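Local coordinates for putative phosphoribosyltransferase (PDB 5VOG), which probably acts as a glycosyltransferase of the type I phosphoribosyltransferase family and binds the guanosine tetraphosphate ppGpp, at residues Arg53-Arg56 with Cys57-Ile61; Asp90-Pro93 with Glu94-Gly98; Lys144-Glu147 with Gly148-Tyr151. One frame throughout, in Å; residues are numbered along the deposited sequence.

The three contacts are local ones, spaced along the phosphoribosyltransferase domain without touching; their centres lie 20 to 22 Å apart. Contact 1 is partly buried, while the other two lie at the surface. Contact 1 closes helix 49-59 of a beta-alpha-beta unit, with leucines facing the sheet and arginines turned to the second subunit and ppGpp. It packs on strand 101-105, into which contact 2 leads, and contact 2 rests on strand 63-75, which follows helix 49-59. Contact 3 is a loop leading into strand 151-157. Contacts 1 and 2 mix apolar packing with ionic and hydrogen-bonded ends, contact 2 adding a magnesium ion; contact 3 is apolar, with no hydrogen bond across its segments.

Contact 1 (Arg53-Arg56 with Cys57-Ile61); sequences RMLR and CFLEI. With G4P (guanosine-5',3'-tetraphosphate), chain D.
Met54, Leu55 and Arg56 offer their carbonyls to the amides of Cys57 to Glu60, carrying helix 49-59 through its last turn. Leu55 O accepts twice, from Phe58 N at 3.0 Å and from Leu59 N at 2.8 Å. Glu60 N still reaches Arg56 O (2.9 Å), but Glu60 itself has a positive phi of 54°, and there the chain leaves the helix toward strand 63-75.

On the inner side, the isobutyl groups of Leu55 and Leu59 cross at a slant, with Leu55 CG and Leu59 CD1 at 3.5 Å. Leu55 is deposited in two conformers, so the closeness of this pair is doubtful in detail. Both leucines also pack on Leu102 of strand 101-105. Cys57 SG lies over the centre of the Phe58 ring, 4.2 Å above its plane.

Arg53 and Arg56 lie with their guanidinium groups against one another, Arg56 NE standing 3.7 Å above the Arg53 plane. Arg53 makes a salt bridge to Asp167 of the second subunit. The Arg56 chain bends at chi3 (85°) and delivers its guanidinium edge-on to the outer phosphate of the 3'-diphosphate of ppGpp: NH1 meets O2D at 2.9 Å and NH2 meets O3D at 2.8 Å, both nearly straight. Its CG passes close to Ile61 O, a buried carbonyl lacking a polar partner in the model.

Tyr70, Glu106 and Asp109 of the second subunit also bind this nucleotide, so the two-pronged bond of Arg56 completes, from this chain, a site made mostly by the second subunit; the phosphate and Asp167 probably offset the charge of the two neighbouring arginines.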
loop_
_atom_site.group_PDB
_atom_site.type_symbol
_atom_site.label_atom_id
_atom_site.label_comp_id
_atom_site.label_asym_id
_atom_site.label_seq_id
_atom_site.Cartn_x
_atom_site.Cartn_y
_atom_site.Cartn_z
ATOM N N ARG A 53 -4.711 2.327 2.165
ATOM C CA ARG A 53 -5.538 2.440 0.966
ATOM C C ARG A 53 -6.998 2.117 1.270
ATOM O O ARG A 53 -7.899 2.744 0.693
ATOM C CB ARG A 53 -4.995 1.551 -0.156
ATOM C CG ARG A 53 -5.819 1.638 -1.453
ATOM C CD ARG A 53 -5.898 3.069 -1.986
ATOM N NE ARG A 53 -6.751 3.219 -3.169
ATOM C CZ ARG A 53 -8.076 3.324 -3.137
ATOM N NH1 ARG A 53 -8.736 3.278 -1.977
ATOM N NH2 ARG A 53 -8.749 3.478 -4.273
ATOM N N MET A 54 -7.259 1.188 2.201
ATOM C CA MET A 54 -8.632 0.998 2.660
ATOM C C MET A 54 -9.165 2.267 3.313
ATOM O O MET A 54 -10.310 2.673 3.074
ATOM C CB MET A 54 -8.713 -0.176 3.641
ATOM C CG MET A 54 -8.506 -1.553 3.010
ATOM S SD MET A 54 -8.528 -2.771 4.347
ATOM C CE MET A 54 -8.613 -4.306 3.421
ATOM N N LEU A 55 -8.339 2.916 4.138
ATOM C CA LEU A 55 -8.771 4.146 4.786
ATOM C C LEU A 55 -9.053 5.251 3.773
ATOM O O LEU A 55 -9.912 6.103 4.011
ATOM C CB LEU A 55 -7.710 4.573 5.793
ATOM C CG LEU A 55 -8.090 5.591 6.855
ATOM C CD1 LEU A 55 -9.351 5.186 7.629
ATOM C CD2 LEU A 55 -6.905 5.781 7.794
ATOM N N ARG A 56 -8.345 5.254 2.632
ATOM C CA ARG A 56 -8.579 6.304 1.641
ATOM C C ARG A 56 -9.994 6.249 1.088
ATOM O O ARG A 56 -10.539 7.279 0.676
ATOM C CB ARG A 56 -7.567 6.211 0.496
ATOM C CG ARG A 56 -7.347 7.533 -0.210
ATOM C CD ARG A 56 -6.403 7.395 -1.399
ATOM N NE ARG A 56 -7.117 6.964 -2.597
ATOM C CZ ARG A 56 -6.561 6.829 -3.799
ATOM N NH1 ARG A 56 -5.266 7.049 -3.971
ATOM N NH2 ARG A 56 -7.305 6.451 -4.829
ATOM N N CYS A 57 -10.600 5.059 1.073
ATOM C CA CYS A 57 -11.988 4.931 0.643
ATOM C C CYS A 57 -12.896 5.845 1.450
ATOM O O CYS A 57 -13.851 6.425 0.916
ATOM C CB CYS A 57 -12.433 3.479 0.794
ATOM S SG CYS A 57 -14.102 3.150 0.259
ATOM N N PHE A 58 -12.597 5.999 2.738
ATOM C CA PHE A 58 -13.446 6.733 3.657
ATOM C C PHE A 58 -12.935 8.127 3.984
ATOM O O PHE A 58 -13.745 9.005 4.279
ATOM C CB PHE A 58 -13.611 5.921 4.943
ATOM C CG PHE A 58 -14.149 4.542 4.696
ATOM C CD1 PHE A 58 -15.505 4.349 4.472
ATOM C CD2 PHE A 58 -13.303 3.445 4.655
ATOM C CE1 PHE A 58 -16.004 3.083 4.213
ATOM C CE2 PHE A 58 -13.795 2.180 4.393
ATOM C CZ PHE A 58 -15.149 1.998 4.180
ATOM N N LEU A 59 -11.626 8.367 3.914
ATOM C CA LEU A 59 -11.085 9.682 4.246
ATOM C C LEU A 59 -10.769 10.543 3.031
ATOM O O LEU A 59 -10.750 11.772 3.152
ATOM C CB LEU A 59 -9.824 9.545 5.103
ATOM C CG LEU A 59 -9.990 8.899 6.480
ATOM C CD1 LEU A 59 -8.669 8.989 7.226
ATOM C CD2 LEU A 59 -11.108 9.560 7.289
ATOM N N GLU A 60 -10.500 9.931 1.878
ATOM C CA GLU A 60 -10.298 10.634 0.608
ATOM C C GLU A 60 -9.223 11.714 0.713
ATOM O O GLU A 60 -9.434 12.879 0.364
ATOM C CB GLU A 60 -11.614 11.215 0.089
ATOM C CG GLU A 60 -12.660 10.146 -0.188
ATOM C CD GLU A 60 -13.735 10.610 -1.145
ATOM O OE1 GLU A 60 -13.537 10.489 -2.374
ATOM O OE2 GLU A 60 -14.776 11.100 -0.668
ATOM N N ILE A 61 -8.051 11.305 1.192
ATOM C CA ILE A 61 -6.867 12.157 1.253
ATOM C C ILE A 61 -5.690 11.353 0.709
ATOM O O ILE A 61 -5.695 10.115 0.797
ATOM C CB ILE A 61 -6.605 12.668 2.684
ATOM C CG1 ILE A 61 -6.487 11.502 3.675
ATOM C CG2 ILE A 61 -7.704 13.629 3.121
ATOM C CD1 ILE A 61 -6.251 11.940 5.113
HETATM P PB G4P D . -2.107 3.182 -16.507
HETATM O O1B G4P D . -0.994 3.980 -16.972
HETATM O O2B G4P D . -2.903 2.456 -17.614
HETATM O O3B G4P D . -1.640 2.152 -15.431
HETATM O O3A G4P D . -3.138 4.074 -15.680
HETATM P PA G4P D . -3.941 5.384 -16.084
HETATM O O1A G4P D . -3.051 6.564 -16.138
HETATM O O2A G4P D . -4.720 5.127 -17.349
HETATM O "O5'" G4P D . -5.002 5.448 -14.873
HETATM C "C5'" G4P D . -5.610 6.679 -14.437
HETATM C "C4'" G4P D . -6.554 6.361 -13.308
HETATM O "O4'" G4P D . -7.702 5.655 -13.808
HETATM C "C3'" G4P D . -5.956 5.477 -12.208
HETATM O "O3'" G4P D . -6.045 6.184 -10.952
HETATM C "C2'" G4P D . -6.818 4.212 -12.186
HETATM O "O2'" G4P D . -7.048 3.694 -10.877
HETATM C "C1'" G4P D . -8.104 4.714 -12.838
HETATM N N9 G4P D . -8.826 3.645 -13.530
HETATM C C8 G4P D . -8.666 3.254 -14.833
HETATM N N7 G4P D . -9.445 2.252 -15.168
HETATM C C5 G4P D . -10.157 1.969 -14.012
HETATM C C6 G4P D . -11.169 0.994 -13.741
HETATM O O6 G4P D . -11.638 0.160 -14.522
HETATM N N1 G4P D . -11.631 1.069 -12.442
HETATM C C2 G4P D . -11.189 1.959 -11.498
HETATM N N2 G4P D . -11.764 1.902 -10.293
HETATM N N3 G4P D . -10.249 2.870 -11.734
HETATM C C4 G4P D . -9.782 2.821 -12.997
HETATM P PC G4P D . -4.969 7.246 -10.491
HETATM O O1C G4P D . -5.229 8.573 -11.113
HETATM O O2C G4P D . -3.639 6.632 -10.837
HETATM O O3C G4P D . -5.110 7.297 -8.904
HETATM P PD G4P D . -4.831 6.256 -7.728
HETATM O O1D G4P D . -3.970 5.187 -8.315
HETATM O O2D G4P D . -4.111 7.069 -6.628
HETATM O O3D G4P D . -6.190 5.802 -7.262
#

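Contact 2 (Asp90-Pro93 with Glu94-Gly98); sequences DPVP and EVLRG. With MG (magnesium ion), chain F.
Pro93, Glu94 and Leu96 carry most of this contact, a tight turn in the loop that runs from strand 78-85 to strand 101-105. Pro93 O accepts the amide of Leu96 at 3.0 Å, the three-residue spacing of a 3-10 turn. The proline ring meets the turn loosely, CD lying 4.3 Å from Leu96 CD1, and it also rests on Tyr64 of strand 63-75.

The CB of Leu96 is directed toward the preceding segment by the backbone and lies 3.8 Å from CG1 of Val92, the two side chains crossing at about a right angle. Beyond it, chi1 of -65° sets CG beside the backbone N, and CD1 of the leucine also nears Val92 CG1 (4.1 Å). Leu96 packs on Phe126 and on Tyr64, joining the loop to strand 63-75.

Glu94 turns the other way and supplies the polar part. Its chain bends at chi2 (65°), bringing OE2 to Arg97 NE in a salt bridge modelled at 2.5 Å, a length probably too short to take literally. Arg97 NH1 has a second acid, Asp125. A water bridges Glu94 OE1 and Val92 O, tying the carboxylate to the incoming backbone. At the loop's other end, beyond the cis peptide before Pro91, Asp90 OD1 coordinates a magnesium ion at 2.1 Å together with four waters.

An arginine shared by two acids, with water on the remaining carboxylate oxygen, is consistent with an ionised Glu94, while the metal is held to the chain here through a single carboxylate oxygen.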
loop_
_atom_site.group_PDB
_atom_site.type_symbol
_atom_site.label_atom_id
_atom_site.label_comp_id
_atom_site.label_asym_id
_atom_site.label_seq_id
_atom_site.Cartn_x
_atom_site.Cartn_y
_atom_site.Cartn_z
ATOM N N ASP A 90 12.002 12.549 2.044
ATOM C CA ASP A 90 13.153 13.453 2.025
ATOM C C ASP A 90 13.161 14.262 0.739
ATOM O O ASP A 90 13.381 13.686 -0.344
ATOM C CB ASP A 90 14.463 12.670 2.118
ATOM C CG ASP A 90 14.608 11.926 3.409
ATOM O OD1 ASP A 90 14.244 12.491 4.457
ATOM O OD2 ASP A 90 15.094 10.774 3.372
ATOM N N PRO A 91 12.906 15.575 0.776
ATOM C CA PRO A 91 12.339 16.331 1.891
ATOM C C PRO A 91 10.838 16.114 1.930
ATOM O O PRO A 91 10.286 15.543 0.988
ATOM C CB PRO A 91 12.665 17.779 1.530
ATOM C CG PRO A 91 12.625 17.781 0.039
ATOM C CD PRO A 91 13.215 16.449 -0.370
ATOM N N VAL A 92 10.181 16.573 2.982
ATOM C CA VAL A 92 8.716 16.605 2.948
ATOM C C VAL A 92 8.269 17.607 1.889
ATOM O O VAL A 92 8.779 18.745 1.862
ATOM C CB VAL A 92 8.159 16.973 4.321
ATOM C CG1 VAL A 92 6.655 17.180 4.237
ATOM C CG2 VAL A 92 8.482 15.879 5.329
ATOM N N PRO A 93 7.351 17.235 0.994
ATOM C CA PRO A 93 6.907 18.171 -0.046
ATOM C C PRO A 93 6.282 19.421 0.550
ATOM O O PRO A 93 5.673 19.392 1.622
ATOM C CB PRO A 93 5.878 17.355 -0.837
ATOM C CG PRO A 93 6.278 15.936 -0.607
ATOM C CD PRO A 93 6.794 15.887 0.802
ATOM N N GLU A 94 6.431 20.531 -0.176
ATOM C CA GLU A 94 5.967 21.813 0.338
ATOM C C GLU A 94 4.457 21.832 0.553
ATOM O O GLU A 94 3.974 22.545 1.438
ATOM C CB GLU A 94 6.390 22.939 -0.606
ATOM C CG GLU A 94 6.590 24.277 0.082
ATOM C CD GLU A 94 7.750 24.266 1.070
ATOM O OE1 GLU A 94 8.697 23.465 0.892
ATOM O OE2 GLU A 94 7.714 25.063 2.028
ATOM N N VAL A 95 3.698 21.046 -0.220
ATOM C CA VAL A 95 2.246 21.041 -0.087
ATOM C C VAL A 95 1.805 20.527 1.280
ATOM O O VAL A 95 0.667 20.778 1.701
ATOM C CB VAL A 95 1.613 20.217 -1.236
ATOM C CG1 VAL A 95 1.857 18.728 -1.043
ATOM C CG2 VAL A 95 0.125 20.514 -1.370
ATOM N N LEU A 96 2.680 19.816 1.994
ATOM C CA LEU A 96 2.348 19.311 3.320
ATOM C C LEU A 96 2.782 20.235 4.451
ATOM O O LEU A 96 2.470 19.949 5.611
ATOM C CB LEU A 96 2.970 17.928 3.535
ATOM C CG LEU A 96 2.444 16.807 2.638
ATOM C CD1 LEU A 96 3.119 15.495 3.005
ATOM C CD2 LEU A 96 0.931 16.695 2.756
ATOM N N ARG A 97 3.490 21.324 4.151
ATOM C CA ARG A 97 3.958 22.207 5.209
ATOM C C ARG A 97 2.772 22.831 5.932
ATOM O O ARG A 97 1.859 23.371 5.301
ATOM C CB ARG A 97 4.868 23.301 4.644
ATOM C CG ARG A 97 5.372 24.266 5.707
ATOM C CD ARG A 97 6.274 25.350 5.128
ATOM N NE ARG A 97 7.485 24.795 4.524
ATOM C CZ ARG A 97 8.584 24.480 5.203
ATOM N NH1 ARG A 97 8.634 24.658 6.519
ATOM N NH2 ARG A 97 9.637 23.985 4.566
ATOM N N GLY A 98 2.783 22.743 7.259
ATOM C CA GLY A 98 1.697 23.294 8.045
ATOM C C GLY A 98 0.389 22.546 7.955
ATOM O O GLY A 98 -0.633 23.066 8.407
HETATM MG MG MG F . 14.622 13.999 5.879
HETATM O O HOH W 1 10.194 20.646 0.162
HETATM O O HOH W 2 14.186 12.939 8.017
HETATM O O HOH W 3 15.448 15.175 4.002
HETATM O O HOH W 4 16.522 13.377 5.495
HETATM O O HOH W 5 12.380 14.354 5.897
#

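Contact 3 (Lys144-Glu147 with Gly148-Tyr151); sequences KIPE and GIPY
Ile145 and Tyr151 form the close side of this loop, which turns back on itself just before strand 151-157. The delta methyl of Ile145 comes to 3.4 Å from Tyr151 CD1, approaching the ring obliquely, and the two side chains cross at about a right angle. Tyr151 has CG anti to its amide N (chi1 175°), which turns the ring toward the Ile145 methyl, so that CD1 and CE1 meet it; its hydroxyl is hydrogen-bonded to Asp108. Next to this pair, CD1 of Ile149 lies 3.8 Å from Pro146 CB and equally near CG and CD, so one methyl touches three ring carbons at once. Leu118 of helix 112-121 packs on Ile145, Pro146 and Ile149 alike.

The opposite character appears at the tip. Pro146 to Ile149 make a type II beta turn with Gly148 in the third position (phi 81°), yet Pro146 O and Ile149 N stay 3.8 Å apart and are not bonded.

With no hydrogen bond across the turn, cohesion comes from apolar side chains pressed on the helix, whereas the exposed tip, with Glu147 and Gly148 each in two conformers, is probably more mobile.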
loop_
_atom_site.group_PDB
_atom_site.type_symbol
_atom_site.label_atom_id
_atom_site.label_comp_id
_atom_site.label_asym_id
_atom_site.label_seq_id
_atom_site.Cartn_x
_atom_site.Cartn_y
_atom_site.Cartn_z
ATOM N N LYS A 144 7.131 4.520 23.184
ATOM C CA LYS A 144 6.222 5.502 23.758
ATOM C C LYS A 144 5.743 6.458 22.673
ATOM O O LYS A 144 6.522 6.872 21.808
ATOM C CB LYS A 144 6.899 6.300 24.884
ATOM N N ILE A 145 4.466 6.809 22.728
ATOM C CA ILE A 145 3.895 7.780 21.792
ATOM C C ILE A 145 4.180 9.188 22.311
ATOM O O ILE A 145 3.842 9.487 23.466
ATOM C CB ILE A 145 2.397 7.552 21.639
ATOM C CG1 ILE A 145 2.130 6.111 21.207
ATOM C CG2 ILE A 145 1.783 8.569 20.676
ATOM C CD1 ILE A 145 0.694 5.726 21.284
ATOM N N PRO A 146 4.772 10.068 21.503
ATOM C CA PRO A 146 5.048 11.433 21.968
ATOM C C PRO A 146 3.783 12.147 22.428
ATOM O O PRO A 146 2.660 11.777 22.077
ATOM C CB PRO A 146 5.659 12.111 20.737
ATOM C CG PRO A 146 6.239 10.985 19.942
ATOM C CD PRO A 146 5.314 9.819 20.156
ATOM N N GLU A 147 3.991 13.190 23.226
ATOM C CA GLU A 147 2.885 13.972 23.755
ATOM C C GLU A 147 2.212 14.778 22.654
ATOM O O GLU A 147 2.869 15.280 21.738
ATOM C CB GLU A 147 3.382 14.907 24.855
ATOM C CG GLU A 147 3.668 14.203 26.160
ATOM C CD GLU A 147 2.425 13.566 26.740
ATOM O OE1 GLU A 147 1.407 14.277 26.886
ATOM O OE2 GLU A 147 2.460 12.353 27.034
ATOM N N GLY A 148 0.889 14.891 22.747
ATOM C CA GLY A 148 0.132 15.723 21.836
ATOM C C GLY A 148 -0.187 15.105 20.494
ATOM O O GLY A 148 -0.620 15.828 19.589
ATOM N N ILE A 149 0.017 13.803 20.330
ATOM C CA ILE A 149 -0.291 13.113 19.078
ATOM C C ILE A 149 -1.610 12.369 19.253
ATOM O O ILE A 149 -1.684 11.436 20.068
ATOM C CB ILE A 149 0.843 12.162 18.670
ATOM C CG1 ILE A 149 2.103 12.958 18.316
ATOM C CG2 ILE A 149 0.415 11.283 17.497
ATOM C CD1 ILE A 149 3.252 12.096 17.840
ATOM N N PRO A 150 -2.672 12.756 18.544
ATOM C CA PRO A 150 -3.918 11.984 18.608
ATOM C C PRO A 150 -3.687 10.554 18.144
ATOM O O PRO A 150 -2.948 10.300 17.193
ATOM C CB PRO A 150 -4.857 12.740 17.659
ATOM C CG PRO A 150 -4.294 14.126 17.589
ATOM C CD PRO A 150 -2.806 13.967 17.718
ATOM N N TYR A 151 -4.329 9.617 18.827
ATOM C CA TYR A 151 -4.157 8.195 18.577
ATOM C C TYR A 151 -5.513 7.534 18.380
ATOM O O TYR A 151 -6.444 7.747 19.164
ATOM C CB TYR A 151 -3.402 7.531 19.739
ATOM C CG TYR A 151 -3.265 6.022 19.649
ATOM C CD1 TYR A 151 -2.068 5.436 19.259
ATOM C CD2 TYR A 151 -4.323 5.182 19.992
ATOM C CE1 TYR A 151 -1.939 4.056 19.184
ATOM C CE2 TYR A 151 -4.207 3.810 19.915
ATOM C CZ TYR A 151 -3.010 3.251 19.526
ATOM O OH TYR A 151 -2.906 1.882 19.467
#